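Local coordinates for endo-1,4-beta-mannanase (Eisenia fetida, PDB 5Y6T), which probably hydrolyses internal beta-1,4-linked mannosyl bonds in mannan polysaccharides, as a cold-adapted glycoside hydrolase of family GH5, at residues Phe23-Asn28 and Asp310-Ala315; Glu52-Arg57 and Asp336-Gln341; Val56-Glu61 and Gln343-Leu348; Arg67-Cys72 and Ile295-Gln300. One frame throughout, in Å; residues are numbered along the deposited sequence.

Interaction 1. Residues Phe23-Asn28 and Asp310-Ala315; sequences FMSGMN and DQFDWA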
loop_
_atom_site.group_PDB
_atom_site.type_symbol
_atom_site.label_atom_id
_atom_site.label_comp_id
_atom_site.label_asym_id
_atom_site.label_seq_id
_atom_site.Cartn_x
_atom_site.Cartn_y
_atom_site.Cartn_z
ATOM N N PHE A 23 -6.354 11.305 9.385
ATOM C CA PHE A 23 -6.985 10.398 8.433
ATOM C C PHE A 23 -6.330 10.604 7.070
ATOM O O PHE A 23 -6.251 11.721 6.621
ATOM C CB PHE A 23 -8.461 10.743 8.357
ATOM C CG PHE A 23 -9.258 9.876 7.422
ATOM C CD1 PHE A 23 -9.369 10.213 6.093
ATOM C CD2 PHE A 23 -9.859 8.689 7.885
ATOM C CE1 PHE A 23 -10.107 9.412 5.217
ATOM C CE2 PHE A 23 -10.618 7.907 7.021
ATOM C CZ PHE A 23 -10.776 8.298 5.719
ATOM N N MET A 24 -5.910 9.534 6.401
ATOM C CA MET A 24 -5.261 9.709 5.115
ATOM C C MET A 24 -6.321 9.718 4.005
ATOM O O MET A 24 -6.886 8.678 3.645
ATOM C CB MET A 24 -4.271 8.541 4.845
ATOM C CG MET A 24 -3.185 8.407 5.891
ATOM S SD MET A 24 -2.001 9.762 5.893
ATOM C CE MET A 24 -2.707 10.836 7.157
ATOM N N SER A 25 -6.563 10.890 3.431
ATOM C CA SER A 25 -7.531 11.057 2.377
ATOM C C SER A 25 -6.842 11.420 1.080
ATOM O O SER A 25 -6.132 12.377 1.054
ATOM C CB SER A 25 -8.535 12.147 2.724
ATOM O OG SER A 25 -9.474 12.377 1.705
ATOM N N GLY A 26 -6.951 10.596 0.057
ATOM C CA GLY A 26 -6.193 10.845 -1.134
ATOM C C GLY A 26 -6.447 9.853 -2.229
ATOM O O GLY A 26 -7.524 9.288 -2.304
ATOM N N MET A 27 -5.510 9.761 -3.154
ATOM C CA MET A 27 -5.657 8.861 -4.304
ATOM C C MET A 27 -4.472 7.966 -4.453
ATOM O O MET A 27 -3.328 8.376 -4.185
ATOM C CB MET A 27 -5.809 9.684 -5.621
ATOM C CG MET A 27 -6.950 10.667 -5.594
ATOM S SD MET A 27 -7.130 11.374 -7.280
ATOM C CE MET A 27 -8.123 12.824 -6.958
ATOM N N ASN A 28 -4.743 6.763 -4.946
ATOM C CA ASN A 28 -3.719 6.010 -5.565
ATOM C C ASN A 28 -3.345 6.749 -6.848
ATOM O O ASN A 28 -4.253 7.162 -7.579
ATOM C CB ASN A 28 -4.207 4.626 -5.956
ATOM C CG ASN A 28 -4.401 3.714 -4.789
ATOM O OD1 ASN A 28 -3.501 2.966 -4.454
ATOM N ND2 ASN A 28 -5.610 3.710 -4.231
ATOM N N ASP A 310 -20.133 9.172 -0.931
ATOM C CA ASP A 310 -20.611 8.173 0.015
ATOM C C ASP A 310 -19.450 7.284 0.548
ATOM O O ASP A 310 -19.425 6.938 1.743
ATOM C CB ASP A 310 -21.625 7.227 -0.628
ATOM C CG ASP A 310 -22.981 7.864 -0.901
ATOM O OD1 ASP A 310 -23.353 8.895 -0.252
ATOM O OD2 ASP A 310 -23.604 7.318 -1.849
ATOM N N GLN A 311 -18.536 6.932 -0.340
ATOM C CA GLN A 311 -17.479 6.039 0.001
ATOM C C GLN A 311 -16.472 6.730 0.921
ATOM O O GLN A 311 -16.133 6.204 1.987
ATOM C CB GLN A 311 -16.846 5.536 -1.278
ATOM C CG GLN A 311 -17.730 4.679 -2.167
ATOM C CD GLN A 311 -17.171 4.390 -3.527
ATOM O OE1 GLN A 311 -16.585 5.275 -4.185
ATOM N NE2 GLN A 311 -17.313 3.138 -3.991
ATOM N N PHE A 312 -15.991 7.916 0.553
ATOM C CA PHE A 312 -15.084 8.676 1.458
ATOM C C PHE A 312 -15.758 8.986 2.774
ATOM O O PHE A 312 -15.110 8.869 3.867
ATOM C CB PHE A 312 -14.606 9.965 0.857
ATOM C CG PHE A 312 -13.454 9.786 -0.110
ATOM C CD1 PHE A 312 -13.679 9.517 -1.445
ATOM C CD2 PHE A 312 -12.149 9.984 0.335
ATOM C CE1 PHE A 312 -12.622 9.370 -2.344
ATOM C CE2 PHE A 312 -11.066 9.808 -0.535
ATOM C CZ PHE A 312 -11.288 9.566 -1.897
ATOM N N ASP A 313 -17.047 9.306 2.733
ATOM C CA ASP A 313 -17.763 9.598 3.962
ATOM C C ASP A 313 -17.781 8.378 4.914
ATOM O O ASP A 313 -17.643 8.517 6.107
ATOM C CB ASP A 313 -19.209 10.124 3.702
ATOM C CG ASP A 313 -19.811 10.744 4.958
ATOM O OD1 ASP A 313 -19.393 11.890 5.295
ATOM O OD2 ASP A 313 -20.578 10.045 5.672
ATOM N N TRP A 314 -18.045 7.215 4.375
ATOM C CA TRP A 314 -18.142 5.993 5.140
ATOM C C TRP A 314 -16.793 5.752 5.806
ATOM O O TRP A 314 -16.720 5.454 6.960
ATOM C CB TRP A 314 -18.512 4.835 4.236
ATOM C CG TRP A 314 -18.643 3.549 4.990
ATOM C CD1 TRP A 314 -17.700 2.603 5.202
ATOM C CD2 TRP A 314 -19.815 3.117 5.702
ATOM N NE1 TRP A 314 -18.182 1.616 6.038
ATOM C CE2 TRP A 314 -19.501 1.905 6.325
ATOM C CE3 TRP A 314 -21.121 3.668 5.865
ATOM C CZ2 TRP A 314 -20.459 1.159 7.100
ATOM C CZ3 TRP A 314 -22.061 2.952 6.634
ATOM C CH2 TRP A 314 -21.698 1.721 7.284
ATOM N N ALA A 315 -15.699 5.879 5.039
ATOM C CA ALA A 315 -14.374 5.591 5.584
ATOM C C ALA A 315 -14.089 6.489 6.801
ATOM O O ALA A 315 -13.591 6.055 7.827
ATOM C CB ALA A 315 -13.336 5.825 4.536
#
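The strand in F23-N28 runs past the helix turn D310-A315 with the CA atoms of S25 and F312 8.0 Å apart, too wide for backbone bonding. Side chains span the gap. F23 reaches the helix with its CG anti to the backbone N (chi1 -179°). Its CZ lies 3.8 Å from A315 CB, which sits at the ring edge, in plane. F23 CE2 also approaches A315 O, at 3.6 Å. F312 answers from the helix. Its CZ comes 3.8 Å from G26 O, which meets the ring at its edge. S25 OG approaches F312 CE2 obliquely. An alanine in place of F23 would lose the ring and would probably leave a gap beside A315. The contact packs the first strand of the (beta/alpha)8 barrel against helix 308-317, which precedes the last strand, 322-325. With no hydrogen bond across it, this buried contact rests mainly on shape, with ring atoms near backbone oxygens at van der Waals range.

Interaction 2. Residues Glu52-Arg57 and Asp336-Gln341; sequences EDYIVR and DSFATQ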
loop_
_atom_site.group_PDB
_atom_site.type_symbol
_atom_site.label_atom_id
_atom_site.label_comp_id
_atom_site.label_asym_id
_atom_site.label_seq_id
_atom_site.Cartn_x
_atom_site.Cartn_y
_atom_site.Cartn_z
ATOM N N GLU A 52 4.709 15.236 -10.088
ATOM C CA GLU A 52 4.599 16.383 -9.193
ATOM C C GLU A 52 3.279 17.123 -9.351
ATOM O O GLU A 52 2.764 17.611 -8.376
ATOM C CB GLU A 52 5.808 17.313 -9.375
ATOM C CG GLU A 52 7.109 16.607 -9.006
ATOM C CD GLU A 52 8.416 17.405 -9.265
ATOM O OE1 GLU A 52 8.347 18.587 -9.653
ATOM O OE2 GLU A 52 9.513 16.845 -9.017
ATOM N N ASP A 53 2.751 17.188 -10.577
ATOM C CA ASP A 53 1.471 17.751 -10.845
ATOM C C ASP A 53 0.396 16.934 -10.084
ATOM O O ASP A 53 -0.546 17.522 -9.563
ATOM C CB ASP A 53 1.225 17.787 -12.358
ATOM C CG ASP A 53 -0.055 18.470 -12.751
ATOM O OD1 ASP A 53 -0.223 19.652 -12.454
ATOM O OD2 ASP A 53 -0.907 17.789 -13.316
ATOM N N TYR A 54 0.538 15.607 -9.974
ATOM C CA TYR A 54 -0.487 14.879 -9.219
ATOM C C TYR A 54 -0.495 15.329 -7.775
ATOM O O TYR A 54 -1.546 15.425 -7.146
ATOM C CB TYR A 54 -0.224 13.394 -9.256
ATOM C CG TYR A 54 -0.624 12.734 -10.517
ATOM C CD1 TYR A 54 -1.936 12.701 -10.912
ATOM C CD2 TYR A 54 0.309 12.032 -11.259
ATOM C CE1 TYR A 54 -2.293 12.028 -12.092
ATOM C CE2 TYR A 54 -0.041 11.363 -12.409
ATOM C CZ TYR A 54 -1.332 11.369 -12.806
ATOM O OH TYR A 54 -1.613 10.667 -13.928
ATOM N N ILE A 55 0.689 15.563 -7.213
ATOM C CA ILE A 55 0.774 15.996 -5.799
ATOM C C ILE A 55 0.049 17.300 -5.602
ATOM O O ILE A 55 -0.778 17.496 -4.696
ATOM C CB ILE A 55 2.221 16.218 -5.394
ATOM C CG1 ILE A 55 3.009 14.915 -5.270
ATOM C CG2 ILE A 55 2.290 16.889 -4.041
ATOM C CD1 ILE A 55 4.484 15.126 -5.096
ATOM N N VAL A 56 0.381 18.243 -6.476
ATOM C CA VAL A 56 -0.288 19.542 -6.420
ATOM C C VAL A 56 -1.842 19.498 -6.564
ATOM O O VAL A 56 -2.565 20.133 -5.742
ATOM C CB VAL A 56 0.343 20.558 -7.442
ATOM C CG1 VAL A 56 -0.376 21.900 -7.331
ATOM C CG2 VAL A 56 1.851 20.777 -7.119
ATOM N N ARG A 57 -2.308 18.763 -7.551
ATOM C CA ARG A 57 -3.721 18.649 -7.877
ATOM C C ARG A 57 -4.474 17.918 -6.782
ATOM O O ARG A 57 -5.554 18.341 -6.411
ATOM C CB ARG A 57 -3.893 17.994 -9.218
ATOM C CG ARG A 57 -3.360 18.909 -10.331
ATOM C CD ARG A 57 -3.950 18.596 -11.679
ATOM N NE ARG A 57 -3.517 17.334 -12.238
ATOM C CZ ARG A 57 -4.319 16.361 -12.639
ATOM N NH1 ARG A 57 -5.622 16.458 -12.504
ATOM N NH2 ARG A 57 -3.802 15.268 -13.176
ATOM N N ASP A 336 -11.881 5.431 -11.641
ATOM C CA ASP A 336 -12.580 6.677 -11.855
ATOM C C ASP A 336 -11.744 7.724 -12.538
ATOM O O ASP A 336 -10.502 7.677 -12.531
ATOM C CB ASP A 336 -13.020 7.211 -10.474
ATOM C CG ASP A 336 -14.095 6.393 -9.843
ATOM O OD1 ASP A 336 -14.830 5.604 -10.548
ATOM O OD2 ASP A 336 -14.239 6.530 -8.596
ATOM N N SER A 337 -12.380 8.732 -13.090
ATOM C CA SER A 337 -11.663 9.911 -13.492
ATOM C C SER A 337 -11.072 10.653 -12.270
ATOM O O SER A 337 -11.596 10.532 -11.143
ATOM C CB SER A 337 -12.596 10.871 -14.272
ATOM O OG SER A 337 -13.524 11.454 -13.387
ATOM N N PHE A 338 -10.026 11.440 -12.499
ATOM C CA PHE A 338 -9.474 12.309 -11.450
ATOM C C PHE A 338 -10.614 13.204 -10.901
ATOM O O PHE A 338 -10.766 13.404 -9.681
ATOM C CB PHE A 338 -8.332 13.153 -11.977
ATOM C CG PHE A 338 -7.638 13.892 -10.919
ATOM C CD1 PHE A 338 -8.142 15.119 -10.461
ATOM C CD2 PHE A 338 -6.493 13.389 -10.341
ATOM C CE1 PHE A 338 -7.471 15.822 -9.426
ATOM C CE2 PHE A 338 -5.839 14.090 -9.338
ATOM C CZ PHE A 338 -6.346 15.287 -8.866
ATOM N N ALA A 339 -11.415 13.778 -11.824
ATOM C CA ALA A 339 -12.483 14.728 -11.421
ATOM C C ALA A 339 -13.490 14.084 -10.456
ATOM O O ALA A 339 -13.935 14.687 -9.491
ATOM C CB ALA A 339 -13.224 15.266 -12.644
ATOM N N THR A 340 -13.821 12.835 -10.723
ATOM C CA THR A 340 -14.727 12.138 -9.832
ATOM C C THR A 340 -14.075 11.955 -8.453
ATOM O O THR A 340 -14.679 12.233 -7.401
ATOM C CB THR A 340 -15.184 10.791 -10.465
ATOM O OG1 THR A 340 -16.044 11.071 -11.569
ATOM C CG2 THR A 340 -15.927 9.874 -9.474
ATOM N N GLN A 341 -12.862 11.448 -8.444
ATOM C CA GLN A 341 -12.149 11.234 -7.175
ATOM C C GLN A 341 -11.992 12.541 -6.399
ATOM O O GLN A 341 -12.122 12.545 -5.151
ATOM C CB GLN A 341 -10.801 10.584 -7.419
ATOM C CG GLN A 341 -10.977 9.168 -7.962
ATOM C CD GLN A 341 -9.717 8.582 -8.571
ATOM O OE1 GLN A 341 -8.885 8.079 -7.856
ATOM N NE2 GLN A 341 -9.540 8.764 -9.847
#
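The F338 ring carries the guanidinium of R57 over one face, with NH1 3.4 Å above the ring plane and over its centre. M27 CE of strand 20-28 covers the opposite face. R57 O lies at the edge of the same ring, in plane. The arrangement is a cation-pi contact: R57 CZ stands 4.2 Å from the ring centroid and almost on the ring normal. The two flat groups are not parallel, as their planes are 38° apart. Y54 offers the edge of its own ring, where Y54 CD1 is 4.4 Å from F338 CE2. Its hydroxyl is bonded elsewhere, to Q32. R57 CB adds an apolar touch, 3.7 Å from F338 CZ. The R57 chain bends at chi3 (-69°), which folds the guanidinium back over the ring. A salt bridge from R57 NE to D53 OD2, 2.9 Å long, ties the group to its own helix and limits its turning. In D336-Q341, S337 is the N-cap of the helix that F338 begins, and S337 OG accepts from T340 N at 3.0 Å. The S337 carbonyl takes two donors, Q341 N and Q341 NE2. The contact thus joins helix 42-60 to the first turn of helix 338-348. M27 also packs on Q341, so helix 338-348 lies against the first barrel strand, with helix 42-60 beside it.

Interaction 3. Residues Val56-Glu61 and Gln343-Leu348; sequences VRIKAE and QGLNHL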
loop_
_atom_site.group_PDB
_atom_site.type_symbol
_atom_site.label_atom_id
_atom_site.label_comp_id
_atom_site.label_asym_id
_atom_site.label_seq_id
_atom_site.Cartn_x
_atom_site.Cartn_y
_atom_site.Cartn_z
ATOM N N VAL A 56 0.381 18.243 -6.476
ATOM C CA VAL A 56 -0.288 19.542 -6.420
ATOM C C VAL A 56 -1.842 19.498 -6.564
ATOM O O VAL A 56 -2.565 20.133 -5.742
ATOM C CB VAL A 56 0.343 20.558 -7.442
ATOM C CG1 VAL A 56 -0.376 21.900 -7.331
ATOM C CG2 VAL A 56 1.851 20.777 -7.119
ATOM N N ARG A 57 -2.308 18.763 -7.551
ATOM C CA ARG A 57 -3.721 18.649 -7.877
ATOM C C ARG A 57 -4.474 17.918 -6.782
ATOM O O ARG A 57 -5.554 18.341 -6.411
ATOM C CB ARG A 57 -3.893 17.994 -9.218
ATOM C CG ARG A 57 -3.360 18.909 -10.331
ATOM C CD ARG A 57 -3.950 18.596 -11.679
ATOM N NE ARG A 57 -3.517 17.334 -12.238
ATOM C CZ ARG A 57 -4.319 16.361 -12.639
ATOM N NH1 ARG A 57 -5.622 16.458 -12.504
ATOM N NH2 ARG A 57 -3.802 15.268 -13.176
ATOM N N ILE A 58 -3.832 16.906 -6.173
ATOM C CA ILE A 58 -4.448 16.231 -5.030
ATOM C C ILE A 58 -4.624 17.181 -3.848
ATOM O O ILE A 58 -5.727 17.256 -3.282
ATOM C CB ILE A 58 -3.661 14.943 -4.673
ATOM C CG1 ILE A 58 -3.903 13.905 -5.765
ATOM C CG2 ILE A 58 -4.061 14.479 -3.271
ATOM C CD1 ILE A 58 -3.022 12.695 -5.705
ATOM N N LYS A 59 -3.576 17.911 -3.499
ATOM C CA LYS A 59 -3.664 18.835 -2.400
ATOM C C LYS A 59 -4.703 19.899 -2.683
ATOM O O LYS A 59 -5.435 20.321 -1.788
ATOM C CB LYS A 59 -2.303 19.408 -2.012
ATOM C CG LYS A 59 -2.370 20.407 -0.850
ATOM C CD LYS A 59 -2.687 19.671 0.478
ATOM C CE LYS A 59 -4.051 19.980 1.088
ATOM N NZ LYS A 59 -4.362 19.095 2.264
ATOM N N ALA A 60 -4.712 20.413 -3.908
ATOM C CA ALA A 60 -5.683 21.460 -4.281
ATOM C C ALA A 60 -7.165 21.074 -4.060
ATOM O O ALA A 60 -7.956 21.937 -3.727
ATOM C CB ALA A 60 -5.474 21.911 -5.692
ATOM N N GLU A 61 -7.474 19.776 -4.155
ATOM C CA GLU A 61 -8.808 19.236 -4.005
ATOM C C GLU A 61 -9.115 18.896 -2.555
ATOM O O GLU A 61 -10.256 18.505 -2.210
ATOM C CB GLU A 61 -8.956 17.994 -4.900
ATOM C CG GLU A 61 -8.817 18.230 -6.384
ATOM C CD GLU A 61 -9.771 19.212 -7.006
ATOM O OE1 GLU A 61 -10.786 19.603 -6.381
ATOM O OE2 GLU A 61 -9.449 19.567 -8.201
ATOM N N GLN A 343 -14.051 14.812 -6.111
ATOM C CA GLN A 343 -15.294 15.134 -5.336
ATOM C C GLN A 343 -15.225 14.526 -3.947
ATOM O O GLN A 343 -15.696 15.083 -2.959
ATOM C CB GLN A 343 -16.550 14.697 -6.056
ATOM C CG GLN A 343 -16.733 15.338 -7.423
ATOM C CD GLN A 343 -18.004 14.746 -8.078
ATOM O OE1 GLN A 343 -18.064 13.577 -8.400
ATOM N NE2 GLN A 343 -19.028 15.543 -8.158
ATOM N N GLY A 344 -14.677 13.332 -3.845
ATOM C CA GLY A 344 -14.509 12.757 -2.525
ATOM C C GLY A 344 -13.511 13.430 -1.673
ATOM O O GLY A 344 -13.758 13.554 -0.494
ATOM N N LEU A 345 -12.379 13.853 -2.264
ATOM C CA LEU A 345 -11.409 14.633 -1.520
ATOM C C LEU A 345 -12.058 15.921 -1.032
ATOM O O LEU A 345 -11.907 16.313 0.119
ATOM C CB LEU A 345 -10.172 14.928 -2.330
ATOM C CG LEU A 345 -9.452 13.687 -2.886
ATOM C CD1 LEU A 345 -8.193 14.190 -3.543
ATOM C CD2 LEU A 345 -9.174 12.710 -1.770
ATOM N N ASN A 346 -12.801 16.579 -1.934
ATOM C CA ASN A 346 -13.467 17.807 -1.548
ATOM C C ASN A 346 -14.354 17.626 -0.334
ATOM O O ASN A 346 -14.371 18.444 0.583
ATOM C CB ASN A 346 -14.366 18.377 -2.643
ATOM C CG ASN A 346 -13.682 18.773 -3.961
ATOM O OD1 ASN A 346 -14.410 18.833 -4.967
ATOM N ND2 ASN A 346 -12.380 18.998 -4.009
ATOM N N HIS A 347 -15.096 16.541 -0.326
ATOM C CA HIS A 347 -16.020 16.258 0.767
ATOM C C HIS A 347 -15.370 16.177 2.152
ATOM O O HIS A 347 -15.957 16.619 3.155
ATOM C CB HIS A 347 -16.754 14.978 0.477
ATOM C CG HIS A 347 -17.680 14.557 1.573
ATOM N ND1 HIS A 347 -18.804 15.271 1.924
ATOM C CD2 HIS A 347 -17.624 13.493 2.423
ATOM C CE1 HIS A 347 -19.414 14.666 2.932
ATOM N NE2 HIS A 347 -18.711 13.592 3.270
ATOM N N LEU A 348 -14.163 15.631 2.241
ATOM C CA LEU A 348 -13.460 15.522 3.540
ATOM C C LEU A 348 -12.657 16.731 3.946
ATOM O O LEU A 348 -12.210 16.837 5.086
ATOM C CB LEU A 348 -12.576 14.270 3.643
ATOM C CG LEU A 348 -13.410 12.993 3.504
ATOM C CD1 LEU A 348 -12.493 11.819 3.698
ATOM C CD2 LEU A 348 -14.575 12.905 4.491
#
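L345 fills the buried half of this contact, while E61 and N346 join the two helices on the partly exposed half. On the inner side the L345 CB rests 3.6 Å from E61 O. Its CD1 reaches on to I58, 4.2 Å from I58 CG2, and also touches the E61 CB. This apolar contact joins helix 42-60 to helix 338-348. S25 and M27 of strand 20-28 and F312 of helix 308-317 also pack on L345. The outer side is polar. N346 ND2 donates twice, to E61 O at 2.8 Å and to E61 OE1 at 2.9 Å. The second bond is nearly straight (169°) and uses the anti lone pair of the carboxylate oxygen. Both acceptors lie in the amide plane, so each N-H meets one of them. E61 can offer both because its chain bends at chi2 (-58°), which turns OE1 toward the same side as the E61 carbonyl oxygen, where N346 ND2 sits between them. A leucine replacing N346 would remove both N-H donors and would probably leave the E61 carboxylate free to swing away. One amide nitrogen thus holds the main chain and the side chain of E61 at once, near the end of helix 42-60.

Interaction 4. Residues Arg67-Cys72 and Ile295-Gln300; sequences RIWVHC and IGEFSQ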
loop_
_atom_site.group_PDB
_atom_site.type_symbol
_atom_site.label_atom_id
_atom_site.label_comp_id
_atom_site.label_asym_id
_atom_site.label_seq_id
_atom_site.Cartn_x
_atom_site.Cartn_y
_atom_site.Cartn_z
ATOM N N ARG A 67 -0.845 7.152 -2.755
ATOM C CA ARG A 67 -0.183 5.854 -2.836
ATOM C C ARG A 67 0.378 5.668 -4.228
ATOM O O ARG A 67 -0.321 5.841 -5.212
ATOM C CB ARG A 67 -1.188 4.735 -2.506
ATOM C CG ARG A 67 -0.636 3.304 -2.519
ATOM C CD ARG A 67 -1.680 2.415 -1.827
ATOM N NE ARG A 67 -1.358 0.988 -1.838
ATOM C CZ ARG A 67 -1.880 0.103 -2.687
ATOM N NH1 ARG A 67 -2.637 0.462 -3.741
ATOM N NH2 ARG A 67 -1.570 -1.186 -2.511
ATOM N N ILE A 68 1.640 5.313 -4.312
ATOM C CA ILE A 68 2.339 5.220 -5.584
ATOM C C ILE A 68 3.202 3.959 -5.627
ATOM O O ILE A 68 3.781 3.497 -4.610
ATOM C CB ILE A 68 3.228 6.471 -5.824
ATOM C CG1 ILE A 68 3.751 6.449 -7.282
ATOM C CG2 ILE A 68 4.351 6.629 -4.790
ATOM C CD1 ILE A 68 4.139 7.824 -7.787
ATOM N N TRP A 69 3.317 3.390 -6.806
ATOM C CA TRP A 69 3.965 2.088 -6.978
ATOM C C TRP A 69 5.291 2.236 -7.690
ATOM O O TRP A 69 5.418 3.077 -8.606
ATOM C CB TRP A 69 3.096 1.171 -7.792
ATOM C CG TRP A 69 1.751 0.795 -7.249
ATOM C CD1 TRP A 69 1.114 1.284 -6.134
ATOM C CD2 TRP A 69 0.872 -0.171 -7.812
ATOM N NE1 TRP A 69 -0.150 0.699 -6.011
ATOM C CE2 TRP A 69 -0.305 -0.199 -7.026
ATOM C CE3 TRP A 69 0.934 -1.006 -8.938
ATOM C CZ2 TRP A 69 -1.390 -1.047 -7.325
ATOM C CZ3 TRP A 69 -0.130 -1.844 -9.207
ATOM C CH2 TRP A 69 -1.275 -1.858 -8.415
ATOM N N VAL A 70 6.220 1.350 -7.356
ATOM C CA VAL A 70 7.600 1.477 -7.885
ATOM C C VAL A 70 7.989 0.279 -8.724
ATOM O O VAL A 70 7.905 0.388 -9.961
ATOM C CB VAL A 70 8.632 1.753 -6.767
ATOM C CG1 VAL A 70 10.036 1.953 -7.319
ATOM C CG2 VAL A 70 8.202 2.950 -5.888
ATOM N N HIS A 71 8.408 -0.846 -8.178
ATOM C CA HIS A 71 8.936 -1.903 -9.041
ATOM C C HIS A 71 7.856 -2.653 -9.836
ATOM O O HIS A 71 8.152 -3.222 -10.931
ATOM C CB HIS A 71 9.703 -2.969 -8.263
ATOM C CG HIS A 71 10.805 -2.430 -7.398
ATOM N ND1 HIS A 71 11.816 -1.633 -7.886
ATOM C CD2 HIS A 71 11.122 -2.706 -6.118
ATOM C CE1 HIS A 71 12.704 -1.403 -6.923
ATOM N NE2 HIS A 71 12.292 -2.038 -5.830
ATOM N N CYS A 72 6.674 -2.756 -9.239
ATOM C CA CYS A 72 5.508 -3.393 -9.897
ATOM C C CYS A 72 5.807 -4.865 -10.147
ATOM O O CYS A 72 6.026 -5.635 -9.188
ATOM C CB CYS A 72 5.090 -2.601 -11.165
ATOM S SG CYS A 72 4.507 -0.930 -10.767
ATOM N N ILE A 295 -8.951 2.026 3.963
ATOM C CA ILE A 295 -9.571 1.470 2.759
ATOM C C ILE A 295 -8.683 2.002 1.606
ATOM O O ILE A 295 -8.962 3.093 1.039
ATOM C CB ILE A 295 -11.034 1.872 2.613
ATOM C CG1 ILE A 295 -11.831 1.626 3.914
ATOM C CG2 ILE A 295 -11.635 1.164 1.394
ATOM C CD1 ILE A 295 -13.356 1.870 3.818
ATOM N N GLY A 296 -7.683 1.196 1.244
ATOM C CA GLY A 296 -6.524 1.610 0.398
ATOM C C GLY A 296 -6.814 1.701 -1.094
ATOM O O GLY A 296 -6.010 2.210 -1.863
ATOM N N GLU A 297 -7.927 1.081 -1.536
ATOM C CA GLU A 297 -8.446 1.242 -2.886
ATOM C C GLU A 297 -9.972 1.014 -2.875
ATOM O O GLU A 297 -10.477 0.130 -2.192
ATOM C CB GLU A 297 -7.907 0.204 -3.837
ATOM C CG GLU A 297 -6.405 0.190 -4.128
ATOM C CD GLU A 297 -5.966 -0.836 -5.171
ATOM O OE1 GLU A 297 -6.885 -1.356 -5.933
ATOM O OE2 GLU A 297 -4.721 -1.136 -5.252
ATOM N N PHE A 298 -10.644 1.784 -3.712
ATOM C CA PHE A 298 -12.069 1.632 -4.057
ATOM C C PHE A 298 -12.328 2.619 -5.161
ATOM O O PHE A 298 -11.528 3.503 -5.425
ATOM C CB PHE A 298 -12.989 1.970 -2.877
ATOM C CG PHE A 298 -12.789 3.336 -2.319
ATOM C CD1 PHE A 298 -11.753 3.649 -1.422
ATOM C CD2 PHE A 298 -13.527 4.393 -2.785
ATOM C CE1 PHE A 298 -11.582 4.939 -0.941
ATOM C CE2 PHE A 298 -13.314 5.677 -2.350
ATOM C CZ PHE A 298 -12.332 5.977 -1.465
ATOM N N SER A 299 -13.503 2.527 -5.797
ATOM C CA SER A 299 -13.813 3.541 -6.797
ATOM C C SER A 299 -15.330 3.529 -6.978
ATOM O O SER A 299 -16.012 2.564 -6.586
ATOM C CB SER A 299 -13.120 3.246 -8.103
ATOM O OG SER A 299 -13.617 2.091 -8.725
ATOM N N GLN A 300 -15.846 4.636 -7.503
ATOM C CA GLN A 300 -17.238 4.739 -7.801
ATOM C C GLN A 300 -17.585 3.760 -8.951
ATOM O O GLN A 300 -18.591 3.004 -8.916
ATOM C CB GLN A 300 -17.578 6.205 -8.131
ATOM C CG GLN A 300 -19.094 6.421 -8.380
ATOM C CD GLN A 300 -19.327 7.869 -8.697
ATOM O OE1 GLN A 300 -19.299 8.706 -7.798
ATOM N NE2 GLN A 300 -19.522 8.188 -9.951
#
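E297 OE2 accepts from R67 NH1 at 3.0 Å in a buried salt bridge and is also hydrogen-bonded to a bound Tris molecule. The bridge crosses the inside of the (beta/alpha)8 barrel, between the second strand, 65-72, and the seventh, 293-297. The short strand axes stay 10.0 Å apart and run 44° from parallel, so long side chains must bridge them. R67 does this with an extended chain from CG to NE. The bond uses the anti lone pair of OE2, with an N-H...O angle of 148°. The oxygen lies 19° out of the guanidinium plane. Other partners fix the two groups. R67 NH1 also donates to N28 OD1. R67 NH2 makes a salt bridge to E163 and a hydrogen bond to N166. E297 OE1 is bonded to the hydroxyl of Y268. Glutamate at the end of the seventh strand is where GH5 enzymes carry their nucleophile, so E297 is consistent with that role. That Tris, probably from the crystallisation liquor, may mark the substrate pocket. W69 lies against both groups: its NE1 stands 3.4 Å above the guanidinium plane of R67, offset toward the rim. At the edge of the indole, W69 CZ2 is 3.9 Å from E297 OE2.

In the fold
Interaction 4 is the most central, about 6 Å from the centre of the chain, and is buried and charged. Interaction 1 is buried too, but held by packing with no hydrogen bond across it, and lies between the barrel wall and the surrounding helix layer. Interactions 2 and 3 join the same helices, 42-60 and 338-348. Their segments overlap at V56 and R57, though R57 acts only in interaction 2. Both are partly buried and combine apolar packing with polar chemistry: a cation-pi contact in one, an amide donating to two acceptors in the other. Interaction 1 touches all three others. N28 bonds to G296 of interaction 4, and D313 probably bonds to H347 of interaction 3.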